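Long-range contacts in thioesterase PA1618 (Pseudomonas aeruginosa, PDB 4QD8), which probably hydrolyses acyl-CoA thioesters, perhaps including 1,4-dihydroxy-2-naphthoyl-CoA, as a hotdog-fold thioesterase of the PaaI family: residues 26-31 against 97-102; 83-88 against 132-137. All coordinates share one frame; numbering follows the deposited sequence.

Contact 1. Residues 26-31 against 97-102; sequences GIRFEA and SGRVTA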
loop_
_atom_site.group_PDB
_atom_site.type_symbol
_atom_site.label_atom_id
_atom_site.label_comp_id
_atom_site.label_asym_id
_atom_site.label_seq_id
_atom_site.Cartn_x
_atom_site.Cartn_y
_atom_site.Cartn_z
ATOM N N GLY A 26 10.825 -18.013 15.332
ATOM C CA GLY A 26 9.953 -19.130 15.638
ATOM C C GLY A 26 8.794 -19.317 14.682
ATOM O O GLY A 26 7.787 -19.930 15.030
ATOM N N ILE A 27 8.935 -18.812 13.459
ATOM C CA ILE A 27 7.922 -19.062 12.440
ATOM C C ILE A 27 7.827 -20.555 12.139
ATOM O O ILE A 27 8.837 -21.237 11.931
ATOM C CB ILE A 27 8.181 -18.242 11.152
ATOM C CG1 ILE A 27 8.025 -16.747 11.441
ATOM C CG2 ILE A 27 7.220 -18.671 10.032
ATOM C CD1 ILE A 27 8.386 -15.819 10.243
ATOM N N ARG A 28 6.602 -21.059 12.157
ATOM C CA ARG A 28 6.352 -22.474 11.947
ATOM C C ARG A 28 5.302 -22.643 10.862
ATOM O O ARG A 28 4.171 -22.184 11.021
ATOM C CB ARG A 28 5.871 -23.110 13.261
ATOM C CG ARG A 28 5.627 -24.610 13.186
ATOM C CD ARG A 28 5.101 -25.151 14.515
ATOM N NE ARG A 28 3.729 -24.718 14.790
ATOM C CZ ARG A 28 3.231 -24.522 16.009
ATOM N NH1 ARG A 28 3.992 -24.708 17.078
ATOM N NH2 ARG A 28 1.975 -24.121 16.157
ATOM N N PHE A 29 5.677 -23.284 9.753
ATOM C CA PHE A 29 4.689 -23.672 8.750
ATOM C C PHE A 29 3.871 -24.822 9.314
ATOM O O PHE A 29 4.442 -25.830 9.737
ATOM C CB PHE A 29 5.376 -24.055 7.439
ATOM C CG PHE A 29 6.010 -22.877 6.754
ATOM C CD1 PHE A 29 7.274 -22.448 7.118
ATOM C CD2 PHE A 29 5.313 -22.169 5.785
ATOM C CE1 PHE A 29 7.850 -21.331 6.513
ATOM C CE2 PHE A 29 5.872 -21.064 5.176
ATOM C CZ PHE A 29 7.148 -20.638 5.542
ATOM N N GLU A 30 2.547 -24.656 9.327
ATOM C CA GLU A 30 1.656 -25.502 10.120
ATOM C C GLU A 30 0.735 -26.386 9.311
ATOM O O GLU A 30 0.395 -27.496 9.727
ATOM C CB GLU A 30 0.738 -24.624 10.959
ATOM C CG GLU A 30 1.425 -23.507 11.673
ATOM C CD GLU A 30 0.744 -23.191 12.965
ATOM O OE1 GLU A 30 1.434 -23.231 14.008
ATOM O OE2 GLU A 30 -0.479 -22.907 12.929
ATOM N N ALA A 31 0.269 -25.861 8.186
ATOM C CA ALA A 31 -0.819 -26.492 7.458
ATOM C C ALA A 31 -0.848 -26.024 6.022
ATOM O O ALA A 31 -0.332 -24.956 5.687
ATOM C CB ALA A 31 -2.144 -26.175 8.126
ATOM N N SER A 97 0.308 -11.739 23.596
ATOM C CA SER A 97 0.835 -13.060 23.916
ATOM C C SER A 97 0.183 -14.118 23.047
ATOM O O SER A 97 -0.643 -13.804 22.181
ATOM C CB SER A 97 0.598 -13.382 25.393
ATOM O OG SER A 97 -0.784 -13.305 25.685
ATOM N N GLY A 98 0.554 -15.373 23.280
ATOM C CA GLY A 98 0.087 -16.474 22.458
ATOM C C GLY A 98 0.825 -16.508 21.134
ATOM O O GLY A 98 2.017 -16.212 21.076
ATOM N N ARG A 99 0.112 -16.884 20.076
ATOM C CA ARG A 99 0.702 -16.932 18.737
ATOM C C ARG A 99 -0.170 -16.179 17.745
ATOM O O ARG A 99 -1.376 -16.006 17.951
ATOM C CB ARG A 99 0.870 -18.381 18.260
ATOM C CG ARG A 99 1.757 -19.254 19.152
ATOM C CD ARG A 99 1.873 -20.660 18.597
ATOM N NE ARG A 99 2.641 -20.718 17.355
ATOM C CZ ARG A 99 3.965 -20.627 17.289
ATOM N NH1 ARG A 99 4.682 -20.459 18.395
ATOM N NH2 ARG A 99 4.586 -20.696 16.114
ATOM N N VAL A 100 0.453 -15.730 16.662
ATOM C CA VAL A 100 -0.290 -15.123 15.571
ATOM C C VAL A 100 -0.216 -16.072 14.375
ATOM O O VAL A 100 0.854 -16.600 14.054
ATOM C CB VAL A 100 0.228 -13.706 15.233
ATOM C CG1 VAL A 100 1.715 -13.712 14.915
ATOM C CG2 VAL A 100 -0.587 -13.086 14.097
ATOM N N THR A 101 -1.365 -16.318 13.749
ATOM C CA THR A 101 -1.469 -17.298 12.662
ATOM C C THR A 101 -1.801 -16.597 11.347
ATOM O O THR A 101 -2.737 -15.801 11.292
ATOM C CB THR A 101 -2.567 -18.325 12.984
ATOM O OG1 THR A 101 -2.220 -19.026 14.186
ATOM C CG2 THR A 101 -2.718 -19.339 11.854
ATOM N N ALA A 102 -1.029 -16.891 10.299
ATOM C CA ALA A 102 -1.231 -16.260 8.998
ATOM C C ALA A 102 -1.680 -17.311 7.995
ATOM O O ALA A 102 -1.153 -18.419 7.980
ATOM C CB ALA A 102 0.062 -15.605 8.523
HETATM O O HOH W 1 7.578 -21.176 17.433
HETATM O O HOH W 2 -1.824 -21.617 14.578
#

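Contact 2. Residues 83-88 against 132-137; sequences VGLEVN and RLTMAV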
loop_
_atom_site.group_PDB
_atom_site.type_symbol
_atom_site.label_atom_id
_atom_site.label_comp_id
_atom_site.label_asym_id
_atom_site.label_seq_id
_atom_site.Cartn_x
_atom_site.Cartn_y
_atom_site.Cartn_z
ATOM N N VAL A 83 11.242 -13.003 -5.541
ATOM C CA VAL A 83 11.608 -12.052 -4.491
ATOM C C VAL A 83 10.447 -11.099 -4.217
ATOM O O VAL A 83 9.638 -10.821 -5.100
ATOM C CB VAL A 83 12.864 -11.253 -4.862
ATOM C CG1 VAL A 83 14.058 -12.192 -5.034
ATOM C CG2 VAL A 83 12.646 -10.457 -6.134
ATOM N N GLY A 84 10.352 -10.608 -2.989
ATOM C CA GLY A 84 9.333 -9.619 -2.676
ATOM C C GLY A 84 9.501 -8.370 -3.518
ATOM O O GLY A 84 10.612 -7.854 -3.672
ATOM N N LEU A 85 8.394 -7.851 -4.042
ATOM C CA LEU A 85 8.429 -6.625 -4.824
ATOM C C LEU A 85 7.704 -5.482 -4.112
ATOM O O LEU A 85 8.216 -4.370 -4.031
ATOM C CB LEU A 85 7.826 -6.866 -6.212
ATOM C CG LEU A 85 7.830 -5.704 -7.205
ATOM C CD1 LEU A 85 9.254 -5.404 -7.625
ATOM C CD2 LEU A 85 6.964 -6.027 -8.423
ATOM N N GLU A 86 6.507 -5.758 -3.617
ATOM C CA GLU A 86 5.753 -4.751 -2.871
ATOM C C GLU A 86 4.985 -5.441 -1.772
ATOM O O GLU A 86 4.469 -6.535 -1.958
ATOM C CB GLU A 86 4.778 -4.015 -3.800
ATOM C CG GLU A 86 4.502 -2.553 -3.388
ATOM C CD GLU A 86 3.404 -2.413 -2.368
ATOM O OE1 GLU A 86 2.657 -3.389 -2.137
ATOM O OE2 GLU A 86 3.281 -1.299 -1.803
ATOM N N VAL A 87 4.897 -4.813 -0.608
ATOM C CA VAL A 87 4.101 -5.398 0.460
ATOM C C VAL A 87 3.349 -4.285 1.159
ATOM O O VAL A 87 3.829 -3.161 1.247
ATOM C CB VAL A 87 4.978 -6.202 1.469
ATOM C CG1 VAL A 87 5.942 -5.290 2.252
ATOM C CG2 VAL A 87 4.091 -7.025 2.409
ATOM N N ASN A 88 2.163 -4.600 1.647
ATOM C CA ASN A 88 1.400 -3.631 2.423
ATOM C C ASN A 88 0.591 -4.379 3.465
ATOM O O ASN A 88 0.336 -5.568 3.320
ATOM C CB ASN A 88 0.506 -2.767 1.529
ATOM C CG ASN A 88 -0.478 -3.587 0.702
ATOM O OD1 ASN A 88 -1.436 -4.157 1.228
ATOM N ND2 ASN A 88 -0.217 -3.683 -0.598
ATOM N N ARG A 132 -1.130 -7.669 1.915
ATOM C CA ARG A 132 -1.099 -8.096 0.519
ATOM C C ARG A 132 0.328 -8.028 0.009
ATOM O O ARG A 132 1.061 -7.051 0.234
ATOM C CB ARG A 132 -2.071 -7.294 -0.355
ATOM C CG ARG A 132 -2.306 -7.960 -1.729
ATOM C CD ARG A 132 -3.458 -7.322 -2.509
ATOM N NE ARG A 132 -3.097 -6.000 -2.994
ATOM C CZ ARG A 132 -3.498 -4.856 -2.454
ATOM N NH1 ARG A 132 -4.334 -4.855 -1.420
ATOM N NH2 ARG A 132 -3.075 -3.712 -2.965
ATOM N N LEU A 133 0.753 -9.104 -0.641
ATOM C CA LEU A 133 2.144 -9.222 -1.054
ATOM C C LEU A 133 2.240 -9.426 -2.559
ATOM O O LEU A 133 1.548 -10.279 -3.114
ATOM C CB LEU A 133 2.778 -10.435 -0.366
ATOM C CG LEU A 133 4.231 -10.761 -0.746
ATOM C CD1 LEU A 133 5.183 -9.635 -0.369
ATOM C CD2 LEU A 133 4.630 -12.080 -0.039
ATOM N N THR A 134 3.072 -8.616 -3.203
ATOM C CA THR A 134 3.423 -8.799 -4.621
ATOM C C THR A 134 4.850 -9.335 -4.736
ATOM O O THR A 134 5.797 -8.693 -4.284
ATOM C CB THR A 134 3.325 -7.480 -5.368
ATOM O OG1 THR A 134 2.017 -6.938 -5.162
ATOM C CG2 THR A 134 3.570 -7.673 -6.889
ATOM N N MET A 135 4.989 -10.517 -5.342
ATOM C CA MET A 135 6.291 -11.141 -5.571
ATOM C C MET A 135 6.679 -10.939 -7.023
ATOM O O MET A 135 5.822 -10.949 -7.897
ATOM C CB MET A 135 6.200 -12.650 -5.307
ATOM C CG MET A 135 5.826 -13.019 -3.878
ATOM S SD MET A 135 7.104 -12.555 -2.697
ATOM C CE MET A 135 8.470 -13.598 -3.229
ATOM N N ALA A 136 7.970 -10.745 -7.276
ATOM C CA ALA A 136 8.487 -10.749 -8.645
ATOM C C ALA A 136 8.997 -12.150 -8.968
ATOM O O ALA A 136 9.627 -12.802 -8.141
ATOM C CB ALA A 136 9.596 -9.749 -8.797
ATOM N N VAL A 137 8.721 -12.603 -10.183
ATOM C CA VAL A 137 9.243 -13.882 -10.662
ATOM C C VAL A 137 10.441 -13.553 -11.549
ATOM O O VAL A 137 10.290 -12.853 -12.551
ATOM C CB VAL A 137 8.180 -14.651 -11.455
ATOM C CG1 VAL A 137 8.716 -16.030 -11.857
ATOM C CG2 VAL A 137 6.923 -14.800 -10.629
HETATM O O HOH W 3 1.332 -5.711 -2.857
#

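Contact 1. Residues 26-31 against 97-102
The guanidinium of Arg28 lies flat over that of Arg99, their planes 22° apart and their centres separated by 4.2 Å. On the stacked face of Arg28 the NH2 atom of Arg99 sits near the middle of the group, while the NH1 atom of Arg28 takes the matching place above Arg99. The edges go to oxygen-bearing groups: the carboxylate carbon CD of Glu30 lies at the edge of Arg28, in its plane, and the carbonyl O of Gly26 lies close to the plane of Arg99.

Acceptors at the edges of the pair probably make this stack of like charges tolerable. Arg28 NH2 comes within 3.7 Å of Arg99 NE. Arg28 is also paired with Glu30 OE1, although the NH2-OE1 approach is modelled implausibly short and the bond from NE is weak, so the details of this salt bridge are doubtful. That same oxygen stands 4.4 Å from Arg99 NE, beyond a salt bridge. Ser40, on the strand that separates the two segments, adds a further link, its OG being hydrogen-bonded to both Glu30 OE1 and Arg99 NH2.

Arg28 leaves its strand with CG anti to the backbone N (chi1 -178°); the two side chains cross at roughly a right angle, and the bend at chi3 in each lets their flat ends meet face to face. From Arg99 NH2 to Gly26 O the direct bond is weak at 3.5 Å, but a water reinforces it, donating to Gly26 O and accepting from Arg99 NH1. A second water joins Glu30 OE2 to Thr101 OG1.

Gly26 closes the preceding helix in a Schellman motif, and Glu30 with Ala31 forms a classic beta bulge opposite Thr38. The whole is a charged surface network bridging two strands that both pair with strand 36-42 in a hotdog-fold sheet.

Contact 2. Residues 83-88 against 132-137
Met135 turns back on itself, its chi2 of -66° and chi3 of -64° folding the thioether over Gly84, while Leu133, with CG anti to the backbone N, brings CD1 against Val87. These residues belong to strands 80-91 and 127-139, an antiparallel pair of the hotdog sheet interrupted by a classic beta bulge.

At the bulge Leu85 and Glu86 both face Thr134, whose carbonyl O accepts from the two amides, at 2.7 Å from Leu85 N and 3.1 Å from Glu86 N. The first donor lies in the carbonyl plane and the second is tilted from it. The register shifts by one residue here; regular pairing continues on either side, Val83 with Ala136 and Asn88 with Arg132 being hydrogen-bonded pairs.

Gly84 has no side chain, and Met135 lies against its backbone: SD is 3.7 Å from Gly84 CA, and CE reaches the carbonyl carbon of Val83. Leu133 CD1 lies 3.9 Å from Val87 CB. Val87 and Met135 also meet helix 56-72, so this apolar side looks toward the helix that the sheet wraps.

Glu86, Asn88, Arg132 and Thr134 occupy the other face, where subunits meet. A water lies 2.8 Å from Glu86 OE1 and 2.7 Å from Thr134 OG1 and so links the two strands; Thr134 OG1 is also hydrogen-bonded to Asn90 of the third subunit. Asn88 OD1 accepts from Arg132 NH2 of the third subunit, and Arg132 NH2 donates in turn to Asn88 OD1 of that subunit. Within the chain, Asn88 ND2 donates to the syn lone pair of Glu86 OE1 at 3.3 Å and also stands 3.7 Å above the plane of the Arg132 guanidinium, offset toward its rim, with amide and guanidinium planes 57° apart.

In the fold
The two contacts sit on opposite sides of the chain's centre, their own centres 21 Å apart and their nearest atoms about 10 Å apart. Their segments alternate along the chain: 26-31, then 83-88, 97-102 and 132-137. Both belong to one curled antiparallel sheet. Strand 36-42 lies between the two strands of contact 1, and strand 113-121 joins strand 99-106 to strand 127-139, one of the directly paired strands of contact 2. Helix 56-72 packs against both regions. Contact 1 meets no other protein chain of the assembly, whereas contact 2 borders all three other subunits and its sheet continues into the second, so one fold presents a solvent-facing side and an assembly side.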